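Local coordinates for uncharacterized protein (PDB 2RE3) that is of unknown function, belongs to the DUF1285 family with its fold of repeated structural motifs, and is possibly involved in signal transduction, at residues Ser11-Gly14 / Leu15-Ala19; Gly167-Asp171 / Gly172-Leu176. One frame throughout, in Å; residues are numbered along the deposited sequence.

Contact 1 of 2, residues Ser11-Gly14 / Leu15-Ala19; sequences SADG and LLASA
Gly-14 O is gripped twice by Ser-18 at the start of helix 15-21. The amide N of Ser-18 donates to Gly-14 O over 3.0 Å, the ordinary bond between residues four apart in a helix. The hydroxyl donates to the same oxygen, with Ser-18 OG 2.6 Å from Gly-14 O. Both donors stand off the carbonyl plane, N by 32° and OG by 26°, and they come from opposite faces of it, so the oxygen lies clasped between them. The serine torsion explains the reach: at chi1 -62° OG lies beside its own backbone N and opposite the carbonyl carbon, turned back toward the preceding turn. Ser-18 CB closes up as well, 3.1 Å from Gly-14 O.

Gly-14 occupies the N-cap position, directly ahead of the first helical residue, and its carbonyl opens the helical ladder that Ala-19 N to Leu-15 O continues. Having no side chain, this N-cap residue meets the helix through its backbone alone, and both bonds to its oxygen come from Ser-18, one turn further on. The Leu-15 side chain approaches the cap through CB, with Leu-15 CB 3.7 Å from Gly-14 C; the rest of it, together with Ala-19, packs on Phe-67 of helix 61-68, and Leu-15 also meets Met-63 there.

The other side is much looser. Ala-17 CB points back at the cap, yet it stays 4.1 Å from Gly-14 N. Asp-13 is exposed, and its carboxylate comes no nearer to the first turn than 4.2 Å, from Asp-13 OD2 to Ala-17 CB, a bare van der Waals approach on the solvent side of the helix start.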
loop_
_atom_site.group_PDB
_atom_site.type_symbol
_atom_site.label_atom_id
_atom_site.label_comp_id
_atom_site.label_asym_id
_atom_site.label_seq_id
_atom_site.Cartn_x
_atom_site.Cartn_y
_atom_site.Cartn_z
ATOM N N SER A 11 -21.910 18.480 0.727
ATOM C CA SER A 11 -22.135 17.936 2.103
ATOM C C SER A 11 -20.962 18.154 3.115
ATOM O O SER A 11 -20.262 17.189 3.492
ATOM C CB SER A 11 -22.496 16.431 2.025
ATOM O OG SER A 11 -23.734 16.218 1.361
ATOM N N ALA A 12 -20.685 19.404 3.517
ATOM C CA ALA A 12 -20.816 20.621 2.702
ATOM C C ALA A 12 -19.443 21.323 2.845
ATOM O O ALA A 12 -19.355 22.551 2.859
ATOM C CB ALA A 12 -21.997 21.523 3.176
ATOM N N ASP A 13 -18.388 20.504 2.982
ATOM C CA ASP A 13 -16.976 20.920 3.072
ATOM C C ASP A 13 -16.219 20.156 1.984
ATOM O O ASP A 13 -16.294 18.925 1.940
ATOM C CB ASP A 13 -16.387 20.545 4.442
ATOM C CG ASP A 13 -16.122 21.764 5.348
ATOM O OD1 ASP A 13 -16.942 22.717 5.398
ATOM O OD2 ASP A 13 -15.077 21.748 6.035
ATOM N N GLY A 14 -15.490 20.874 1.125
ATOM C CA GLY A 14 -14.909 20.295 -0.099
ATOM C C GLY A 14 -13.486 19.777 0.046
ATOM O O GLY A 14 -12.997 19.592 1.150
ATOM N N LEU A 15 -12.814 19.538 -1.078
ATOM C CA LEU A 15 -11.472 18.961 -1.068
ATOM C C LEU A 15 -10.446 19.783 -0.296
ATOM O O LEU A 15 -9.884 19.323 0.710
ATOM C CB LEU A 15 -10.976 18.786 -2.496
ATOM C CG LEU A 15 -9.636 18.074 -2.625
ATOM C CD1 LEU A 15 -9.782 16.731 -1.949
ATOM C CD2 LEU A 15 -9.229 17.954 -4.093
ATOM N N LEU A 16 -10.215 20.998 -0.775
ATOM C CA LEU A 16 -9.239 21.909 -0.204
ATOM C C LEU A 16 -9.595 22.345 1.215
ATOM O O LEU A 16 -8.699 22.498 2.059
ATOM C CB LEU A 16 -9.089 23.145 -1.110
ATOM C CG LEU A 16 -8.052 23.066 -2.239
ATOM C CD1 LEU A 16 -7.625 21.618 -2.578
ATOM C CD2 LEU A 16 -8.495 23.833 -3.476
ATOM N N ALA A 17 -10.882 22.566 1.483
ATOM C CA ALA A 17 -11.286 22.986 2.823
ATOM C C ALA A 17 -10.968 21.854 3.788
ATOM O O ALA A 17 -10.443 22.085 4.869
ATOM C CB ALA A 17 -12.761 23.365 2.888
ATOM N N SER A 18 -11.235 20.629 3.370
ATOM C CA SER A 18 -11.010 19.485 4.226
ATOM C C SER A 18 -9.548 19.299 4.523
ATOM O O SER A 18 -9.193 18.993 5.654
ATOM C CB SER A 18 -11.557 18.228 3.578
ATOM O OG SER A 18 -12.941 18.366 3.416
ATOM N N ALA A 19 -8.713 19.479 3.499
ATOM C CA ALA A 19 -7.259 19.414 3.656
ATOM C C ALA A 19 -6.715 20.495 4.639
ATOM O O ALA A 19 -5.729 20.273 5.342
ATOM C CB ALA A 19 -6.577 19.525 2.285
#

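Contact 2 of 2, residues Gly167-Asp171 / Gly172-Leu176; sequences GEIED and GWFGL
Strands 168-170 and 173-176 run antiparallel with a pronounced twist, their short axes 127° apart and 4.8 Å at closest approach, and a type I' turn from Glu-170 to Trp-173 joins them in a tight two-residue beta hairpin. Two hydrogen-bonded pairs carry the ladder. Glu-168 with Gly-175 is bonded at both ends, Gly-175 N reaching Glu-168 O over 2.8 Å. Beside the turn, Glu-170 N donates to Trp-173 O at 3.1 Å, whereas the return bond from Trp-173 N arrives 53° above the Glu-170 carbonyl plane, a skew consistent with the tight turn. Asp-171 and Gly-172 both have positive phi, as this turn type requires, a conformation that glycine adopts readily.

Between these pairs Ile-169 faces Phe-174, a non-hydrogen-bonded pair with side chains on one face of the sheet. Ile-169 CG1 comes to the edge of the phenyl ring, near its plane, 4.4 Å from Phe-174 CD1. The Phe-174 ring, its CG trans to the backbone N (chi1 175°), extends along the hairpin toward Gly-167, bringing Phe-174 CZ 3.7 Å from Gly-167 CA. Leu-176 CD2 touches the same CA. At the turn, Trp-173 leans its indole CD1 to 3.4 Å from Asp-171 O, obliquely to the ring. Glu-168 bends at chi2 and accepts a bond from Ile-169 N through OE2.

Glu-170 OE2 makes a salt bridge to Arg-108 and a hydrogen bond to Trp-177. In the three-stranded antiparallel sheet, 173-178 is the central strand and its second neighbour is strand 181-185, against whose Pro-184 the Trp-173 side chain rests. Ile-169 and Phe-174 pack on Leu-191 of helix 188-192, while Phe-174 and Leu-176 reach Met-164 and Leu-163 of helix 157-164.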
loop_
_atom_site.group_PDB
_atom_site.type_symbol
_atom_site.label_atom_id
_atom_site.label_comp_id
_atom_site.label_asym_id
_atom_site.label_seq_id
_atom_site.Cartn_x
_atom_site.Cartn_y
_atom_site.Cartn_z
ATOM N N GLY A 167 15.497 -13.050 -5.290
ATOM C CA GLY A 167 14.620 -14.155 -4.928
ATOM C C GLY A 167 15.351 -15.442 -4.650
ATOM O O GLY A 167 16.543 -15.566 -4.877
ATOM N N GLU A 168 14.615 -16.408 -4.137
ATOM C CA GLU A 168 15.202 -17.660 -3.675
ATOM C C GLU A 168 14.140 -18.737 -3.797
ATOM O O GLU A 168 12.935 -18.418 -3.849
ATOM C CB GLU A 168 15.654 -17.525 -2.215
ATOM C CG GLU A 168 16.426 -18.724 -1.666
ATOM C CD GLU A 168 17.640 -19.032 -2.528
ATOM O OE1 GLU A 168 18.687 -18.390 -2.350
ATOM O OE2 GLU A 168 17.535 -19.896 -3.412
ATOM N N ILE A 169 14.588 -19.996 -3.845
ATOM C CA ILE A 169 13.701 -21.164 -3.866
ATOM C C ILE A 169 13.766 -21.931 -2.547
ATOM O O ILE A 169 14.855 -22.298 -2.066
ATOM C CB ILE A 169 14.050 -22.101 -5.037
ATOM C CG1 ILE A 169 13.576 -21.472 -6.343
ATOM C CG2 ILE A 169 13.447 -23.512 -4.847
ATOM C CD1 ILE A 169 14.225 -22.068 -7.550
ATOM N N GLU A 170 12.589 -22.153 -1.962
ATOM C CA GLU A 170 12.426 -23.011 -0.786
ATOM C C GLU A 170 11.184 -23.856 -0.978
ATOM O O GLU A 170 10.106 -23.320 -1.229
ATOM C CB GLU A 170 12.265 -22.181 0.488
ATOM C CG GLU A 170 13.316 -21.106 0.703
ATOM C CD GLU A 170 14.700 -21.649 1.014
ATOM O OE1 GLU A 170 14.824 -22.872 1.254
ATOM O OE2 GLU A 170 15.660 -20.841 1.012
ATOM N N ASP A 171 11.368 -25.176 -0.885
ATOM C CA ASP A 171 10.291 -26.174 -0.880
ATOM C C ASP A 171 9.247 -25.924 -1.936
ATOM O O ASP A 171 8.073 -25.901 -1.641
ATOM C CB ASP A 171 9.672 -26.268 0.523
ATOM C CG ASP A 171 10.745 -26.489 1.600
ATOM O OD1 ASP A 171 11.635 -27.343 1.376
ATOM O OD2 ASP A 171 10.735 -25.792 2.632
ATOM N N GLY A 172 9.699 -25.727 -3.172
ATOM C CA GLY A 172 8.826 -25.737 -4.344
ATOM C C GLY A 172 8.403 -24.382 -4.842
ATOM O O GLY A 172 7.764 -24.278 -5.897
ATOM N N TRP A 173 8.757 -23.341 -4.087
ATOM C CA TRP A 173 8.257 -22.001 -4.344
ATOM C C TRP A 173 9.414 -21.051 -4.553
ATOM O O TRP A 173 10.402 -21.109 -3.820
ATOM C CB TRP A 173 7.403 -21.488 -3.160
ATOM C CG TRP A 173 6.117 -22.229 -2.977
ATOM C CD1 TRP A 173 5.929 -23.364 -2.246
ATOM C CD2 TRP A 173 4.851 -21.920 -3.577
ATOM N NE1 TRP A 173 4.628 -23.776 -2.351
ATOM C CE2 TRP A 173 3.943 -22.912 -3.165
ATOM C CE3 TRP A 173 4.409 -20.918 -4.446
ATOM C CZ2 TRP A 173 2.595 -22.922 -3.575
ATOM C CZ3 TRP A 173 3.068 -20.910 -4.851
ATOM C CH2 TRP A 173 2.175 -21.908 -4.408
ATOM N N PHE A 174 9.263 -20.162 -5.536
ATOM C CA PHE A 174 10.142 -19.027 -5.704
ATOM C C PHE A 174 9.604 -17.881 -4.883
ATOM O O PHE A 174 8.428 -17.606 -4.921
ATOM C CB PHE A 174 10.205 -18.622 -7.168
ATOM C CG PHE A 174 10.993 -17.386 -7.400
ATOM C CD1 PHE A 174 12.364 -17.453 -7.591
ATOM C CD2 PHE A 174 10.371 -16.148 -7.386
ATOM C CE1 PHE A 174 13.108 -16.309 -7.762
ATOM C CE2 PHE A 174 11.095 -15.001 -7.578
ATOM C CZ PHE A 174 12.484 -15.080 -7.775
ATOM N N GLY A 175 10.457 -17.202 -4.141
ATOM C CA GLY A 175 9.990 -16.097 -3.297
ATOM C C GLY A 175 11.096 -15.266 -2.690
ATOM O O GLY A 175 12.257 -15.289 -3.160
ATOM N N LEU A 176 10.752 -14.546 -1.624
ATOM C CA LEU A 176 11.659 -13.552 -1.017
ATOM C C LEU A 176 11.851 -13.799 0.470
ATOM O O LEU A 176 10.887 -14.012 1.186
ATOM C CB LEU A 176 11.137 -12.127 -1.276
ATOM C CG LEU A 176 11.196 -11.707 -2.758
ATOM C CD1 LEU A 176 10.428 -10.456 -2.972
ATOM C CD2 LEU A 176 12.614 -11.532 -3.198
#

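From the N terminus the chain meets contact 1 first: a loop passes straight into helix 15-21, and the contact closes a single helical turn, tied to the fold by packing on helix 61-68. The chain then runs through two six-stranded mixed sheets that share the same strand order, matching the fold's repeated motif, before contact 2 closes a hairpin in the small antiparallel sheet near the C terminus. Both contacts are local and follow in series, so neither encloses nor crosses the other. The centres of contact 1 and contact 2 are about 48 Å apart, on opposite sides of the chain's centre. The nearest atoms of contact 1 and contact 2 remain about 34 Å apart.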